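Local coordinates for chitin elicitor-binding protein (Oryza sativa subsp. japonica, PDB 5JCD) that binds chitin oligosaccharide elicitors from fungal cell walls and helps pass the signal on to switch on rice defense responses, at residues S15-N23 / R98-T106; G77-Q88 / N123-C134. One frame throughout, in Å; residues are numbered along the deposited sequence.

How the contacts relate
Both contacts involve the LysM domain of strands 84-86 and 127-129. Contact 2 pairs these two strands. Separately, 76-79 meets the weakly bonded strand 133-134 in the larger mixed sheet, which also holds strand 12-20 of contact 1. Contact 1 joins the turn after helix 93-100 to that strand. Each is partly buried, but contact 1 is centred about 6 Å from the chain centre and contact 2, with more exposed residues, about 12 Å. Contact 2 covers about three times the area. Its bonds are mostly backbone to backbone, with a stacked arginine and tryptophan. Contact 1 relies on one asparagine, one tyrosine hydroxyl and a phenylalanine face. The two meet where Phe101 packs on Ile130 and Phe104 on Pro133.

Contact 1. Residues S15-N23 / R98-T106; sequences SAILYTSPN and RNVFNAFVT. With NAG (2-acetamido-2-deoxy-beta-D-glucopyranose), chain E.
The turn that follows helix 93-100 of the LysM domain docks here on the end of strand 12-20, with Asn102 reaching Thr20. The amide of Asn102 reads both backbone polar groups of Thr20. Its OD1 accepts from Thr20 N at 2.8 Å, and its ND2 gives to Thr20 O at 3.1 Å. Both bonds are nearly straight, and each acceptor is met on a lone pair in its carbonyl plane. This is how a neighbouring strand would pair, but a side chain does it. Asn102 CG stands anti to the carbonyl carbon (chi1 -68°), which aims the amide at the strand. A water donates to Asn102 OD1 at 2.7 Å and also meets Thr20 OG1. With an alanine here, Thr20 N and O would probably lose both partners, and the water one of its anchors.

Residues 101-104 form a type I' beta turn, which presents both Asn102 and Phe104 to the strand. The Tyr19 ring runs nearly parallel to the Asn102 amide plane, 14° apart. Its OH gives a bond to Val100 O at 2.8 Å, at the edge of the ring and in the carbonyl plane. Phe34 packs edge-to-face with Tyr19. Phe104 turns one face to Ile17, whose CG2 sits 4.2 Å from the ring centroid in a CH-pi contact. Leu18 O lies at the ring's edge, 3.4 Å from Phe104 CZ. Ala148 and Pro133 also touch Phe104. Just past the strand, Pro22 CG rests 3.5 Å from Asn99 O. Pro22 and Asn23 belong to a chitin-binding site, and Pro22 O accepts a bond from O6 of the N-acetylglucosamine at 2.7 Å.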
loop_
_atom_site.group_PDB
_atom_site.type_symbol
_atom_site.label_atom_id
_atom_site.label_comp_id
_atom_site.label_asym_id
_atom_site.label_seq_id
_atom_site.Cartn_x
_atom_site.Cartn_y
_atom_site.Cartn_z
ATOM N N SER A 15 -7.946 -1.057 4.622
ATOM C CA SER A 15 -6.815 -0.136 4.435
ATOM C C SER A 15 -6.674 0.193 2.963
ATOM O O SER A 15 -7.476 -0.258 2.138
ATOM C CB SER A 15 -5.506 -0.774 4.892
ATOM O OG SER A 15 -5.463 -1.002 6.279
ATOM N N ALA A 16 -5.643 0.967 2.629
ATOM C CA ALA A 16 -5.356 1.300 1.232
ATOM C C ALA A 16 -3.884 1.623 0.973
ATOM O O ALA A 16 -3.160 1.992 1.894
ATOM C CB ALA A 16 -6.234 2.496 0.771
ATOM N N ILE A 17 -3.461 1.502 -0.283
ATOM C CA ILE A 17 -2.238 2.159 -0.742
ATOM C C ILE A 17 -2.625 3.211 -1.761
ATOM O O ILE A 17 -3.571 3.028 -2.520
ATOM C CB ILE A 17 -1.213 1.179 -1.412
ATOM C CG1 ILE A 17 -1.854 0.468 -2.624
ATOM C CG2 ILE A 17 -0.655 0.182 -0.393
ATOM C CD1 ILE A 17 -0.900 -0.486 -3.445
ATOM N N LEU A 18 -1.887 4.313 -1.800
ATOM C CA LEU A 18 -2.053 5.240 -2.910
ATOM C C LEU A 18 -1.092 4.745 -3.996
ATOM O O LEU A 18 0.130 4.901 -3.893
ATOM C CB LEU A 18 -1.751 6.679 -2.490
ATOM C CG LEU A 18 -1.956 7.712 -3.593
ATOM C CD1 LEU A 18 -3.447 7.796 -3.997
ATOM C CD2 LEU A 18 -1.401 9.089 -3.227
ATOM N N TYR A 19 -1.637 4.100 -5.017
ATOM C CA TYR A 19 -0.799 3.417 -6.007
ATOM C C TYR A 19 -0.412 4.330 -7.149
ATOM O O TYR A 19 -1.267 4.991 -7.734
ATOM C CB TYR A 19 -1.530 2.182 -6.554
ATOM C CG TYR A 19 -0.729 1.344 -7.524
ATOM C CD1 TYR A 19 0.442 0.710 -7.115
ATOM C CD2 TYR A 19 -1.168 1.134 -8.830
ATOM C CE1 TYR A 19 1.171 -0.085 -7.972
ATOM C CE2 TYR A 19 -0.438 0.336 -9.702
ATOM C CZ TYR A 19 0.732 -0.267 -9.259
ATOM O OH TYR A 19 1.482 -1.052 -10.088
ATOM N N THR A 20 0.885 4.358 -7.465
ATOM C CA THR A 20 1.372 5.091 -8.627
ATOM C C THR A 20 1.501 4.096 -9.747
ATOM O O THR A 20 2.306 3.163 -9.665
ATOM C CB THR A 20 2.739 5.759 -8.386
ATOM O OG1 THR A 20 2.632 6.711 -7.317
ATOM C CG2 THR A 20 3.212 6.470 -9.662
ATOM N N SER A 21 0.683 4.264 -10.778
ATOM C CA SER A 21 0.651 3.288 -11.875
ATOM C C SER A 21 1.884 3.421 -12.788
ATOM O O SER A 21 2.069 4.456 -13.424
ATOM C CB SER A 21 -0.631 3.467 -12.687
ATOM O OG SER A 21 -0.725 2.508 -13.719
ATOM N N PRO A 22 2.720 2.369 -12.864
ATOM C CA PRO A 22 3.929 2.458 -13.685
ATOM C C PRO A 22 3.579 2.725 -15.150
ATOM O O PRO A 22 4.306 3.455 -15.827
ATOM C CB PRO A 22 4.576 1.081 -13.520
ATOM C CG PRO A 22 4.010 0.530 -12.216
ATOM C CD PRO A 22 2.593 1.056 -12.201
ATOM N N ASN A 23 2.452 2.199 -15.614
ATOM C CA ASN A 23 2.057 2.392 -17.007
ATOM C C ASN A 23 0.633 2.865 -17.131
ATOM O O ASN A 23 -0.085 2.942 -16.138
ATOM C CB ASN A 23 2.198 1.095 -17.792
ATOM C CG ASN A 23 3.613 0.598 -17.817
ATOM O OD1 ASN A 23 4.551 1.394 -17.740
ATOM N ND2 ASN A 23 3.787 -0.722 -17.925
ATOM N N ARG A 98 10.033 -2.856 -6.263
ATOM C CA ARG A 98 10.237 -1.452 -6.615
ATOM C C ARG A 98 9.502 -0.966 -7.858
ATOM O O ARG A 98 9.024 0.161 -7.895
ATOM C CB ARG A 98 11.723 -1.160 -6.771
ATOM C CG ARG A 98 12.513 -1.396 -5.518
ATOM C CD ARG A 98 13.933 -0.896 -5.658
ATOM N NE ARG A 98 14.347 -0.256 -4.418
ATOM C CZ ARG A 98 14.857 -0.920 -3.396
ATOM N NH1 ARG A 98 15.015 -2.231 -3.495
ATOM N NH2 ARG A 98 15.205 -0.284 -2.282
ATOM N N ASN A 99 9.470 -1.798 -8.891
ATOM C CA ASN A 99 8.925 -1.421 -10.188
ATOM C C ASN A 99 7.469 -1.809 -10.382
ATOM O O ASN A 99 6.810 -1.304 -11.293
ATOM C CB ASN A 99 9.783 -1.990 -11.323
ATOM C CG ASN A 99 11.251 -1.632 -11.165
ATOM O OD1 ASN A 99 11.580 -0.552 -10.700
ATOM N ND2 ASN A 99 12.135 -2.567 -11.499
ATOM N N VAL A 100 6.980 -2.752 -9.581
ATOM C CA VAL A 100 5.556 -3.091 -9.635
ATOM C C VAL A 100 4.743 -2.522 -8.448
ATOM O O VAL A 100 3.643 -2.001 -8.626
ATOM C CB VAL A 100 5.343 -4.603 -9.748
ATOM C CG1 VAL A 100 3.874 -4.913 -10.034
ATOM C CG2 VAL A 100 6.217 -5.151 -10.858
ATOM N N PHE A 101 5.306 -2.602 -7.248
ATOM C CA PHE A 101 4.584 -2.215 -6.048
ATOM C C PHE A 101 5.155 -0.987 -5.329
ATOM O O PHE A 101 5.071 -0.870 -4.086
ATOM C CB PHE A 101 4.456 -3.418 -5.125
ATOM C CG PHE A 101 3.711 -4.548 -5.753
ATOM C CD1 PHE A 101 2.334 -4.492 -5.888
ATOM C CD2 PHE A 101 4.392 -5.648 -6.268
ATOM C CE1 PHE A 101 1.635 -5.513 -6.492
ATOM C CE2 PHE A 101 3.705 -6.687 -6.880
ATOM C CZ PHE A 101 2.323 -6.625 -6.990
ATOM N N ASN A 102 5.751 -0.087 -6.115
ATOM C CA ASN A 102 6.085 1.238 -5.630
ATOM C C ASN A 102 7.065 1.200 -4.461
ATOM O O ASN A 102 7.182 2.169 -3.720
ATOM C CB ASN A 102 4.798 1.959 -5.144
ATOM C CG ASN A 102 3.824 2.309 -6.262
ATOM O OD1 ASN A 102 2.756 2.862 -5.998
ATOM N ND2 ASN A 102 4.187 2.022 -7.502
ATOM N N ALA A 103 7.766 0.086 -4.296
ATOM C CA ALA A 103 8.573 -0.144 -3.093
ATOM C C ALA A 103 7.768 -0.000 -1.789
ATOM O O ALA A 103 8.336 0.332 -0.746
ATOM C CB ALA A 103 9.812 0.771 -3.069
ATOM N N PHE A 104 6.462 -0.278 -1.836
ATOM C CA PHE A 104 5.679 -0.340 -0.598
ATOM C C PHE A 104 6.144 -1.494 0.268
ATOM O O PHE A 104 5.907 -1.506 1.470
ATOM C CB PHE A 104 4.164 -0.457 -0.853
ATOM C CG PHE A 104 3.509 0.845 -1.173
ATOM C CD1 PHE A 104 3.585 1.909 -0.281
ATOM C CD2 PHE A 104 2.796 1.008 -2.351
ATOM C CE1 PHE A 104 2.980 3.134 -0.565
ATOM C CE2 PHE A 104 2.195 2.228 -2.646
ATOM C CZ PHE A 104 2.282 3.290 -1.748
ATOM N N VAL A 105 6.772 -2.486 -0.356
ATOM C CA VAL A 105 7.441 -3.551 0.382
ATOM C C VAL A 105 8.894 -3.671 -0.072
ATOM O O VAL A 105 9.229 -3.281 -1.194
ATOM C CB VAL A 105 6.764 -4.903 0.155
ATOM C CG1 VAL A 105 5.296 -4.826 0.558
ATOM C CG2 VAL A 105 6.896 -5.329 -1.309
ATOM N N THR A 106 9.753 -4.236 0.773
ATOM C CA THR A 106 11.111 -4.588 0.332
ATOM C C THR A 106 11.155 -6.032 -0.111
ATOM O O THR A 106 10.245 -6.812 0.193
ATOM C CB THR A 106 12.123 -4.449 1.452
ATOM O OG1 THR A 106 11.824 -5.425 2.456
ATOM C CG2 THR A 106 12.055 -3.075 2.059
HETATM C C1 NAG E . 5.571 8.299 -16.899
HETATM C C2 NAG E . 6.865 9.094 -16.712
HETATM C C3 NAG E . 7.982 8.656 -17.647
HETATM C C4 NAG E . 8.140 7.134 -17.675
HETATM C C5 NAG E . 6.788 6.461 -17.853
HETATM C C6 NAG E . 6.949 4.963 -17.653
HETATM C C7 NAG E . 6.398 11.296 -15.825
HETATM C C8 NAG E . 5.933 12.680 -16.144
HETATM N N2 NAG E . 6.587 10.509 -16.872
HETATM O O3 NAG E . 9.163 9.202 -17.115
HETATM O O4 NAG E . 9.035 6.715 -18.701
HETATM O O5 NAG E . 5.828 6.919 -16.912
HETATM O O6 NAG E . 5.753 4.305 -17.993
HETATM O O7 NAG E . 6.583 10.930 -14.663
HETATM O O HOH W 1 3.272 5.341 -4.997
#

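Contact 2. Residues G77-Q88 / N123-C134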
loop_
_atom_site.group_PDB
_atom_site.type_symbol
_atom_site.label_atom_id
_atom_site.label_comp_id
_atom_site.label_asym_id
_atom_site.label_seq_id
_atom_site.Cartn_x
_atom_site.Cartn_y
_atom_site.Cartn_z
ATOM N N GLY A 77 0.682 -5.212 10.280
ATOM C CA GLY A 77 -0.504 -5.340 9.460
ATOM C C GLY A 77 -0.089 -5.597 8.020
ATOM O O GLY A 77 0.756 -4.895 7.495
ATOM N N GLN A 78 -0.683 -6.590 7.375
ATOM C CA GLN A 78 -0.357 -6.903 5.987
ATOM C C GLN A 78 -1.632 -7.110 5.201
ATOM O O GLN A 78 -2.628 -7.553 5.758
ATOM C CB GLN A 78 0.500 -8.178 5.914
ATOM C CG GLN A 78 1.796 -8.034 6.696
ATOM C CD GLN A 78 2.442 -9.350 6.993
ATOM O OE1 GLN A 78 1.767 -10.326 7.320
ATOM N NE2 GLN A 78 3.764 -9.400 6.844
ATOM N N SER A 79 -1.605 -6.783 3.915
ATOM C CA SER A 79 -2.742 -7.067 3.048
ATOM C C SER A 79 -2.974 -8.584 3.111
ATOM O O SER A 79 -2.034 -9.376 3.060
ATOM C CB SER A 79 -2.454 -6.588 1.621
ATOM O OG SER A 79 -1.307 -7.216 1.076
ATOM N N ASP A 80 -4.222 -8.984 3.279
ATOM C CA ASP A 80 -4.539 -10.332 3.747
ATOM C C ASP A 80 -4.445 -11.425 2.669
ATOM O O ASP A 80 -5.432 -11.749 2.004
ATOM C CB ASP A 80 -5.922 -10.301 4.371
ATOM C CG ASP A 80 -6.258 -11.566 5.122
ATOM O OD1 ASP A 80 -5.382 -12.428 5.295
ATOM O OD2 ASP A 80 -7.407 -11.664 5.578
ATOM N N ARG A 81 -3.255 -12.000 2.528
ATOM C CA ARG A 81 -2.955 -13.029 1.518
ATOM C C ARG A 81 -3.234 -12.585 0.085
ATOM O O ARG A 81 -3.258 -13.404 -0.820
ATOM C CB ARG A 81 -3.632 -14.368 1.846
ATOM C CG ARG A 81 -3.276 -14.894 3.234
ATOM C CD ARG A 81 -1.827 -15.354 3.286
ATOM N NE ARG A 81 -1.290 -15.404 4.648
ATOM C CZ ARG A 81 -0.214 -16.106 5.005
ATOM N NH1 ARG A 81 0.437 -16.839 4.104
ATOM N NH2 ARG A 81 0.207 -16.084 6.264
ATOM N N LEU A 82 -3.427 -11.281 -0.101
ATOM C CA LEU A 82 -3.581 -10.647 -1.407
ATOM C C LEU A 82 -2.783 -9.364 -1.364
ATOM O O LEU A 82 -2.522 -8.844 -0.273
ATOM C CB LEU A 82 -5.045 -10.315 -1.662
ATOM C CG LEU A 82 -5.925 -11.537 -1.894
ATOM C CD1 LEU A 82 -7.404 -11.185 -1.791
ATOM C CD2 LEU A 82 -5.591 -12.118 -3.266
ATOM N N PRO A 83 -2.363 -8.852 -2.531
ATOM C CA PRO A 83 -2.521 -9.419 -3.865
ATOM C C PRO A 83 -1.532 -10.556 -4.142
ATOM O O PRO A 83 -0.559 -10.727 -3.411
ATOM C CB PRO A 83 -2.216 -8.234 -4.773
ATOM C CG PRO A 83 -1.268 -7.429 -4.008
ATOM C CD PRO A 83 -1.644 -7.567 -2.575
ATOM N N ILE A 84 -1.801 -11.320 -5.195
ATOM C CA ILE A 84 -0.931 -12.422 -5.611
ATOM C C ILE A 84 -0.134 -12.029 -6.844
ATOM O O ILE A 84 -0.702 -11.529 -7.818
ATOM C CB ILE A 84 -1.771 -13.671 -5.921
ATOM C CG1 ILE A 84 -2.124 -14.369 -4.615
ATOM C CG2 ILE A 84 -1.027 -14.634 -6.840
ATOM C CD1 ILE A 84 -0.918 -14.618 -3.785
ATOM N N TYR A 85 1.180 -12.239 -6.806
ATOM C CA TYR A 85 1.998 -11.918 -7.974
ATOM C C TYR A 85 2.666 -13.153 -8.580
ATOM O O TYR A 85 3.354 -13.918 -7.888
ATOM C CB TYR A 85 3.057 -10.863 -7.641
ATOM C CG TYR A 85 3.834 -10.427 -8.852
ATOM C CD1 TYR A 85 3.374 -9.397 -9.663
ATOM C CD2 TYR A 85 5.016 -11.072 -9.213
ATOM C CE1 TYR A 85 4.083 -9.009 -10.791
ATOM C CE2 TYR A 85 5.730 -10.693 -10.326
ATOM C CZ TYR A 85 5.270 -9.665 -11.117
ATOM O OH TYR A 85 6.004 -9.299 -12.229
ATOM N N VAL A 86 2.466 -13.333 -9.881
ATOM C CA VAL A 86 3.111 -14.422 -10.621
ATOM C C VAL A 86 4.456 -14.006 -11.238
ATOM O O VAL A 86 4.526 -13.131 -12.099
ATOM C CB VAL A 86 2.155 -14.998 -11.689
ATOM C CG1 VAL A 86 0.998 -15.700 -11.018
ATOM C CG2 VAL A 86 1.611 -13.888 -12.583
ATOM N N VAL A 87 5.523 -14.643 -10.775
ATOM C CA VAL A 87 6.879 -14.346 -11.217
ATOM C C VAL A 87 7.053 -14.506 -12.727
ATOM O O VAL A 87 6.573 -15.472 -13.319
ATOM C CB VAL A 87 7.895 -15.260 -10.533
ATOM C CG1 VAL A 87 9.306 -14.929 -11.001
ATOM C CG2 VAL A 87 7.777 -15.140 -9.046
ATOM N N GLN A 88 7.695 -13.524 -13.345
ATOM C CA GLN A 88 7.919 -13.541 -14.779
ATOM C C GLN A 88 9.328 -13.983 -15.183
ATOM O O GLN A 88 10.230 -14.013 -14.340
ATOM C CB GLN A 88 7.547 -12.180 -15.356
ATOM C CG GLN A 88 6.148 -11.791 -14.965
ATOM C CD GLN A 88 5.093 -12.683 -15.611
ATOM O OE1 GLN A 88 5.089 -13.905 -15.428
ATOM N NE2 GLN A 88 4.183 -12.070 -16.363
ATOM N N ASN A 123 11.361 -19.001 -9.116
ATOM C CA ASN A 123 10.990 -19.585 -10.398
ATOM C C ASN A 123 9.822 -18.900 -11.088
ATOM O O ASN A 123 8.868 -18.486 -10.450
ATOM C CB ASN A 123 10.726 -21.072 -10.214
ATOM C CG ASN A 123 12.010 -21.854 -10.075
ATOM O OD1 ASN A 123 12.519 -22.410 -11.048
ATOM N ND2 ASN A 123 12.582 -21.843 -8.872
ATOM N N VAL A 124 9.913 -18.786 -12.402
ATOM C CA VAL A 124 8.863 -18.193 -13.223
ATOM C C VAL A 124 7.498 -18.871 -13.041
ATOM O O VAL A 124 7.423 -20.091 -12.863
ATOM C CB VAL A 124 9.271 -18.257 -14.701
ATOM C CG1 VAL A 124 8.192 -17.663 -15.601
ATOM C CG2 VAL A 124 10.597 -17.540 -14.894
ATOM N N SER A 125 6.440 -18.056 -13.036
ATOM C CA SER A 125 5.042 -18.508 -12.938
ATOM C C SER A 125 4.643 -18.966 -11.536
ATOM O O SER A 125 3.486 -19.335 -11.282
ATOM C CB SER A 125 4.704 -19.569 -13.996
ATOM O OG SER A 125 3.337 -19.495 -14.348
ATOM N N GLN A 126 5.613 -18.924 -10.631
ATOM C CA GLN A 126 5.371 -19.095 -9.208
ATOM C C GLN A 126 4.490 -17.940 -8.685
ATOM O O GLN A 126 4.595 -16.806 -9.163
ATOM C CB GLN A 126 6.709 -19.093 -8.473
ATOM C CG GLN A 126 6.629 -19.069 -6.957
ATOM C CD GLN A 126 7.998 -18.945 -6.328
ATOM O OE1 GLN A 126 8.997 -18.766 -7.024
ATOM N NE2 GLN A 126 8.057 -19.055 -5.013
ATOM N N THR A 127 3.604 -18.234 -7.735
ATOM C CA THR A 127 2.773 -17.193 -7.142
ATOM C C THR A 127 3.380 -16.673 -5.842
ATOM O O THR A 127 3.772 -17.447 -4.964
ATOM C CB THR A 127 1.359 -17.684 -6.832
ATOM O OG1 THR A 127 1.452 -18.857 -6.024
ATOM C CG2 THR A 127 0.575 -17.992 -8.113
ATOM N N LEU A 128 3.448 -15.351 -5.731
ATOM C CA LEU A 128 3.987 -14.698 -4.544
ATOM C C LEU A 128 2.888 -13.875 -3.863
ATOM O O LEU A 128 2.120 -13.167 -4.530
ATOM C CB LEU A 128 5.151 -13.776 -4.920
ATOM C CG LEU A 128 6.403 -14.312 -5.614
ATOM C CD1 LEU A 128 7.277 -13.159 -6.089
ATOM C CD2 LEU A 128 7.181 -15.202 -4.662
ATOM N N TRP A 129 2.792 -13.990 -2.543
ATOM C CA TRP A 129 1.926 -13.106 -1.764
ATOM C C TRP A 129 2.674 -11.809 -1.509
ATOM O O TRP A 129 3.731 -11.821 -0.888
ATOM C CB TRP A 129 1.562 -13.745 -0.421
ATOM C CG TRP A 129 0.888 -12.791 0.544
ATOM C CD1 TRP A 129 0.007 -11.784 0.228
ATOM C CD2 TRP A 129 1.071 -12.727 1.970
ATOM N NE1 TRP A 129 -0.384 -11.123 1.365
ATOM C CE2 TRP A 129 0.249 -11.673 2.451
ATOM C CE3 TRP A 129 1.835 -13.465 2.891
ATOM C CZ2 TRP A 129 0.171 -11.332 3.813
ATOM C CZ3 TRP A 129 1.757 -13.127 4.251
ATOM C CH2 TRP A 129 0.930 -12.061 4.696
ATOM N N ILE A 130 2.113 -10.689 -1.951
ATOM C CA ILE A 130 2.719 -9.390 -1.691
ATOM C C ILE A 130 2.070 -8.756 -0.442
ATOM O O ILE A 130 0.907 -8.367 -0.470
ATOM C CB ILE A 130 2.535 -8.456 -2.909
ATOM C CG1 ILE A 130 3.014 -9.135 -4.200
ATOM C CG2 ILE A 130 3.222 -7.120 -2.687
ATOM C CD1 ILE A 130 4.492 -9.538 -4.200
ATOM N N PRO A 131 2.825 -8.643 0.658
ATOM C CA PRO A 131 2.265 -8.091 1.896
ATOM C C PRO A 131 2.265 -6.559 1.944
ATOM O O PRO A 131 3.087 -5.980 2.644
ATOM C CB PRO A 131 3.229 -8.610 2.958
ATOM C CG PRO A 131 4.562 -8.637 2.235
ATOM C CD PRO A 131 4.239 -9.022 0.808
ATOM N N LEU A 132 1.352 -5.911 1.232
ATOM C CA LEU A 132 1.211 -4.450 1.331
ATOM C C LEU A 132 1.048 -3.995 2.784
ATOM O O LEU A 132 0.321 -4.619 3.582
ATOM C CB LEU A 132 0.017 -3.980 0.502
ATOM C CG LEU A 132 0.060 -4.451 -0.953
ATOM C CD1 LEU A 132 -1.229 -4.131 -1.652
ATOM C CD2 LEU A 132 1.228 -3.767 -1.672
ATOM N N PRO A 133 1.739 -2.913 3.141
ATOM C CA PRO A 133 1.733 -2.463 4.533
ATOM C C PRO A 133 0.408 -1.808 4.956
ATOM O O PRO A 133 -0.201 -1.020 4.223
ATOM C CB PRO A 133 2.880 -1.453 4.565
ATOM C CG PRO A 133 2.890 -0.883 3.187
ATOM C CD PRO A 133 2.439 -1.969 2.254
ATOM N N CYS A 134 -0.023 -2.140 6.162
ATOM C CA CYS A 134 -1.279 -1.636 6.673
ATOM C C CYS A 134 -1.305 -1.785 8.175
ATOM O O CYS A 134 -0.365 -2.293 8.776
ATOM C CB CYS A 134 -2.473 -2.391 6.051
ATOM S SG CYS A 134 -2.517 -4.195 6.340
#
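A chi1 of 169° carries the Trp129 indole away from its own backbone N and back over residues 78-82. Arg81 bends at its second torsion (chi2 -70°), which folds its guanidinium onto the same indole. The guanidinium lies flat on the ring, planes 14° apart, with Arg81 CZ 3.7 Å from Trp129 CZ3. The cation-pi contact is off-centre on the six-membered ring. Arg81 CA covers the same face over the five-membered ring, 3.5 Å from its centroid. Pro131 CB lies over the opposite face. At the ring's edge Trp129 NE1 gives a bond to Ser79 O at 2.9 Å. Gln78 stands its amide almost upright to the indole, with OE1 3.3 Å from Trp129 CH2.

Backbone bonds also join the two segments. Tyr85 and Leu128 form an antiparallel hydrogen-bonded pair, with Tyr85 N to Leu128 O and Leu128 N to Tyr85 O both 2.6 Å. Ile130 N reaches Pro83 O in a nearly straight bond. Ser79 N is bonded to Leu132 O at 2.9 Å. Pro83 follows a cis peptide bond, and its CD packs 3.6 Å from Leu132 CD1. Strands 84-86 and 127-129 are the two strands of the LysM beta-alpha-alpha-beta fold. Leu128 and Tyr85 face helix 93-100, and Val87 packs beside Leu128. Thr127, a chitin-binding residue, lies on the other face with Ile84 and Val86. Asn114, also of the chitin site, accepts a bond from Trp129 N. Cys134 is joined to Cys70 by a disulfide.

The indole N-H is thus satisfied by a bent bond to Ser79 O and both ring faces are covered, and the ring's electrons probably help to steady the arginine's charge at the protein surface.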